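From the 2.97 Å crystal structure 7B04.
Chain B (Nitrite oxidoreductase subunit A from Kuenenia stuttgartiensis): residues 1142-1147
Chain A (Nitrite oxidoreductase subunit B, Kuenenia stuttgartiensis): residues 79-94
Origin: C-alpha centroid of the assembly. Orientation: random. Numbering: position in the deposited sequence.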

# COMPACT_ATOMS: atom_id res chain seq x y z
N GLU B 1142 21.34 -23.67 -5.49
CA GLU B 1142 22.41 -24.53 -5.97
C GLU B 1142 23.60 -23.75 -6.51
O GLU B 1142 24.62 -24.36 -6.86
CB GLU B 1142 21.87 -25.50 -7.02
CG GLU B 1142 20.90 -26.52 -6.44
CD GLU B 1142 20.31 -27.45 -7.47
OE1 GLU B 1142 20.51 -27.22 -8.68
OE2 GLU B 1142 19.63 -28.42 -7.06
N LEU B 1143 23.49 -22.43 -6.61
CA LEU B 1143 24.59 -21.60 -7.11
C LEU B 1143 25.71 -21.44 -6.10
O LEU B 1143 26.80 -20.99 -6.48
CB LEU B 1143 24.06 -20.22 -7.50
CG LEU B 1143 22.94 -20.26 -8.53
CD1 LEU B 1143 22.42 -18.86 -8.85
CD2 LEU B 1143 23.46 -20.95 -9.77
N ILE B 1144 25.48 -21.79 -4.83
CA ILE B 1144 26.50 -21.69 -3.79
C ILE B 1144 26.42 -22.93 -2.91
O ILE B 1144 25.33 -23.40 -2.57
CB ILE B 1144 26.31 -20.41 -2.94
CG1 ILE B 1144 26.69 -19.17 -3.75
CG2 ILE B 1144 27.13 -20.48 -1.66
CD1 ILE B 1144 28.16 -19.11 -4.12
N LYS B 1145 27.58 -23.48 -2.58
CA LYS B 1145 27.70 -24.64 -1.70
C LYS B 1145 28.66 -24.32 -0.57
O LYS B 1145 29.60 -23.53 -0.74
CB LYS B 1145 28.18 -25.88 -2.46
N VAL B 1146 28.43 -24.93 0.59
CA VAL B 1146 29.31 -24.78 1.74
C VAL B 1146 29.84 -26.17 2.08
O VAL B 1146 29.06 -27.13 2.17
CB VAL B 1146 28.61 -24.11 2.93
CG1 VAL B 1146 28.08 -22.74 2.54
CG2 VAL B 1146 27.46 -24.96 3.46
N ASP B 1147 31.16 -26.27 2.28
CA ASP B 1147 31.86 -27.53 2.56
C ASP B 1147 31.28 -28.72 1.80
O ASP B 1147 31.60 -28.94 0.63
CB ASP B 1147 31.88 -27.83 4.06
CG ASP B 1147 32.66 -26.79 4.85
OD1 ASP B 1147 33.66 -27.17 5.50
OD2 ASP B 1147 32.26 -25.61 4.83
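Chain A, residues 79-94: TLKLIDSPDNIWYTDD

The stretch opens in a helix that begins earlier in the chain; T79(A) and L80(A) belong to it. A type I turn from K81(A) to D84(A) follows, and a second type I turn runs from S85(A) to N88(A). The chain then extends as a strand, I89(A) to Y91(A). This strand lies parallel to the short strand K1145(B)-V1146(B).

The register is set by two parallel bridges. K1145(B) pairs with I89(A), CA to CA 5.0 Å, and V1146(B) pairs with W90(A), CA to CA 4.5 Å. CB of K1145(B), the last atom modelled in that side chain, lies on the same face of the sheet as the side chain of I89(A). The side chains of V1146(B) and W90(A) share the other. Beyond the bridges, D1147(B) comes level with Y91(A), at a CA to CA distance of 5.2 Å.

Two backbone hydrogen bonds hold the strands together, and both use W90(A). Its N donates to O of K1145(B) at 2.9 Å, and its O accepts from N of D1147(B) at 2.9 Å. Both are nearly straight. One residue of chain A thus bridges alternate residues of chain B, as expected for parallel strands. CA-H...O contacts support the pairing: CA of I89(A) lies 3.2 Å from O of K1145(B), and CA of V1146(B) lies 3.5 Å from O of W90(A).

The carboxylate of D1147(B) fastens the chain after the strand. Its OD2 accepts from both N and OG1 of T92(A), each at 3.0 Å. The CA-to-CB bond of T92(A) points toward chain B. The arrangement also brings two acidic groups together: OD1 of D1147(B) is 3.2 Å from OD1 of D93(A). Both are acceptors, so the pair is a close approach of like charges and not a hydrogen bond.

Apolar contacts extend along the chain. CG2 of I1144(B) meets the edge of the W90(A) indole, 3.5 Å from CD1. CG1 of V1146(B) is 3.7 Å from CB of W90(A). Further back, CD1 of L1143(B) reaches CD1 of L80(A) at 4.0 Å, joining the loop to the helix. CD1 of I1144(B) also packs 3.8 Å from CB of N88(A).

N88(A) is itself anchored within chain A. Its ND2 donates to O of I83(A) at 2.7 Å, tying the two turns together. One water links the chains there, donating to O of S85(A) at 3.2 Å and weakly to O of L1143(B) at 3.4 Å. Together the two stretches bury 591 Å².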

# COMPACT_ATOMS: atom_id res chain seq x y z
N THR A 79 23.09 -11.26 -12.86
CA THR A 79 24.47 -11.05 -12.42
C THR A 79 25.09 -12.34 -11.89
O THR A 79 26.27 -12.61 -12.14
CB THR A 79 24.53 -9.96 -11.36
OG1 THR A 79 24.02 -8.73 -11.91
CG2 THR A 79 25.96 -9.73 -10.89
N LEU A 80 24.31 -13.15 -11.18
CA LEU A 80 24.84 -14.41 -10.64
C LEU A 80 25.24 -15.37 -11.75
O LEU A 80 26.08 -16.25 -11.52
CB LEU A 80 23.81 -15.06 -9.72
CG LEU A 80 23.67 -14.50 -8.30
CD1 LEU A 80 22.46 -15.10 -7.61
CD2 LEU A 80 24.93 -14.73 -7.49
N LYS A 81 24.65 -15.24 -12.94
CA LYS A 81 25.02 -16.11 -14.06
C LYS A 81 26.37 -15.74 -14.64
O LYS A 81 27.08 -16.60 -15.16
CB LYS A 81 23.97 -16.02 -15.16
CG LYS A 81 24.24 -16.92 -16.34
CD LYS A 81 23.13 -16.89 -17.36
CE LYS A 81 23.27 -18.05 -18.33
NZ LYS A 81 23.80 -19.26 -17.65
N LEU A 82 26.77 -14.47 -14.52
CA LEU A 82 28.05 -14.03 -15.04
C LEU A 82 29.22 -14.48 -14.18
O LEU A 82 30.38 -14.29 -14.58
CB LEU A 82 28.06 -12.50 -15.18
CG LEU A 82 26.98 -11.94 -16.12
CD1 LEU A 82 26.95 -10.42 -16.07
CD2 LEU A 82 27.20 -12.43 -17.55
N ILE A 83 28.96 -15.07 -13.01
CA ILE A 83 30.01 -15.54 -12.12
C ILE A 83 29.79 -17.01 -11.79
O ILE A 83 30.42 -17.55 -10.87
CB ILE A 83 30.06 -14.70 -10.83
CG1 ILE A 83 28.74 -14.81 -10.07
CG2 ILE A 83 30.37 -13.25 -11.17
CD1 ILE A 83 28.78 -14.20 -8.69
N ASP A 84 28.90 -17.68 -12.52
CA ASP A 84 28.57 -19.07 -12.23
C ASP A 84 29.76 -19.97 -12.51
O ASP A 84 30.28 -19.99 -13.64
CB ASP A 84 27.36 -19.51 -13.05
CG ASP A 84 26.80 -20.85 -12.59
OD1 ASP A 84 27.28 -21.38 -11.57
OD2 ASP A 84 25.88 -21.37 -13.26
N SER A 85 30.21 -20.70 -11.50
CA SER A 85 31.32 -21.62 -11.61
C SER A 85 31.16 -22.70 -10.56
O SER A 85 30.63 -22.43 -9.47
CB SER A 85 32.67 -20.91 -11.43
OG SER A 85 33.75 -21.83 -11.45
N PRO A 86 31.58 -23.94 -10.84
CA PRO A 86 31.53 -24.99 -9.81
C PRO A 86 32.47 -24.74 -8.64
O PRO A 86 32.38 -25.46 -7.64
CB PRO A 86 31.94 -26.26 -10.58
CG PRO A 86 31.69 -25.93 -12.02
CD PRO A 86 31.98 -24.47 -12.15
N ASP A 87 33.36 -23.75 -8.73
CA ASP A 87 34.31 -23.45 -7.67
C ASP A 87 33.81 -22.40 -6.68
O ASP A 87 34.55 -22.03 -5.77
CB ASP A 87 35.64 -22.98 -8.27
CG ASP A 87 36.53 -24.13 -8.68
OD1 ASP A 87 36.79 -25.01 -7.83
OD2 ASP A 87 36.97 -24.16 -9.84
N ASN A 88 32.57 -21.92 -6.83
CA ASN A 88 32.00 -20.94 -5.92
C ASN A 88 31.52 -21.69 -4.68
O ASN A 88 30.38 -22.15 -4.61
CB ASN A 88 30.87 -20.16 -6.58
CG ASN A 88 31.36 -19.29 -7.74
OD1 ASN A 88 32.56 -19.17 -7.98
ND2 ASN A 88 30.41 -18.68 -8.45
N ILE A 89 32.41 -21.82 -3.70
CA ILE A 89 32.14 -22.64 -2.52
C ILE A 89 32.72 -21.95 -1.29
O ILE A 89 33.81 -21.38 -1.33
CB ILE A 89 32.76 -24.05 -2.68
CG1 ILE A 89 32.18 -24.78 -3.89
CG2 ILE A 89 32.55 -24.89 -1.42
CD1 ILE A 89 33.05 -25.91 -4.40
N TRP A 90 31.97 -22.02 -0.18
CA TRP A 90 32.42 -21.52 1.11
C TRP A 90 33.07 -22.66 1.90
O TRP A 90 32.65 -23.81 1.80
CB TRP A 90 31.26 -20.95 1.92
CG TRP A 90 30.69 -19.65 1.43
CD1 TRP A 90 29.68 -19.48 0.53
CD2 TRP A 90 31.07 -18.34 1.87
NE1 TRP A 90 29.43 -18.14 0.35
CE2 TRP A 90 30.26 -17.42 1.17
CE3 TRP A 90 32.01 -17.85 2.77
CZ2 TRP A 90 30.37 -16.04 1.34
CZ3 TRP A 90 32.12 -16.48 2.95
CH2 TRP A 90 31.31 -15.59 2.24
N TYR A 91 34.10 -22.32 2.68
CA TYR A 91 34.71 -23.28 3.60
C TYR A 91 34.67 -22.70 5.01
O TYR A 91 35.24 -21.64 5.27
CB TYR A 91 36.14 -23.67 3.21
CG TYR A 91 36.17 -24.52 1.96
CD1 TYR A 91 35.24 -25.54 1.81
CD2 TYR A 91 37.20 -24.44 1.02
CE1 TYR A 91 35.24 -26.36 0.70
CE2 TYR A 91 37.23 -25.28 -0.08
CZ TYR A 91 36.24 -26.24 -0.23
OH TYR A 91 36.22 -27.09 -1.31
N THR A 92 33.98 -23.40 5.91
CA THR A 92 33.62 -22.87 7.22
C THR A 92 34.54 -23.28 8.38
O THR A 92 34.45 -22.67 9.45
CB THR A 92 32.21 -23.34 7.58
OG1 THR A 92 32.21 -24.77 7.67
CG2 THR A 92 31.22 -22.93 6.50
N ASP A 93 35.41 -24.27 8.21
CA ASP A 93 36.12 -24.82 9.36
C ASP A 93 37.09 -23.83 9.99
O ASP A 93 37.18 -23.74 11.22
CB ASP A 93 36.80 -26.14 9.00
CG ASP A 93 35.83 -27.31 9.08
OD1 ASP A 93 34.74 -27.21 8.49
OD2 ASP A 93 36.14 -28.31 9.77
N ASP A 94 37.82 -23.06 9.18
CA ASP A 94 38.80 -22.13 9.71
C ASP A 94 38.25 -20.72 9.87
O ASP A 94 39.01 -19.75 9.84
CB ASP A 94 40.05 -22.11 8.83
O HOH W 1 28.41 -23.76 -7.59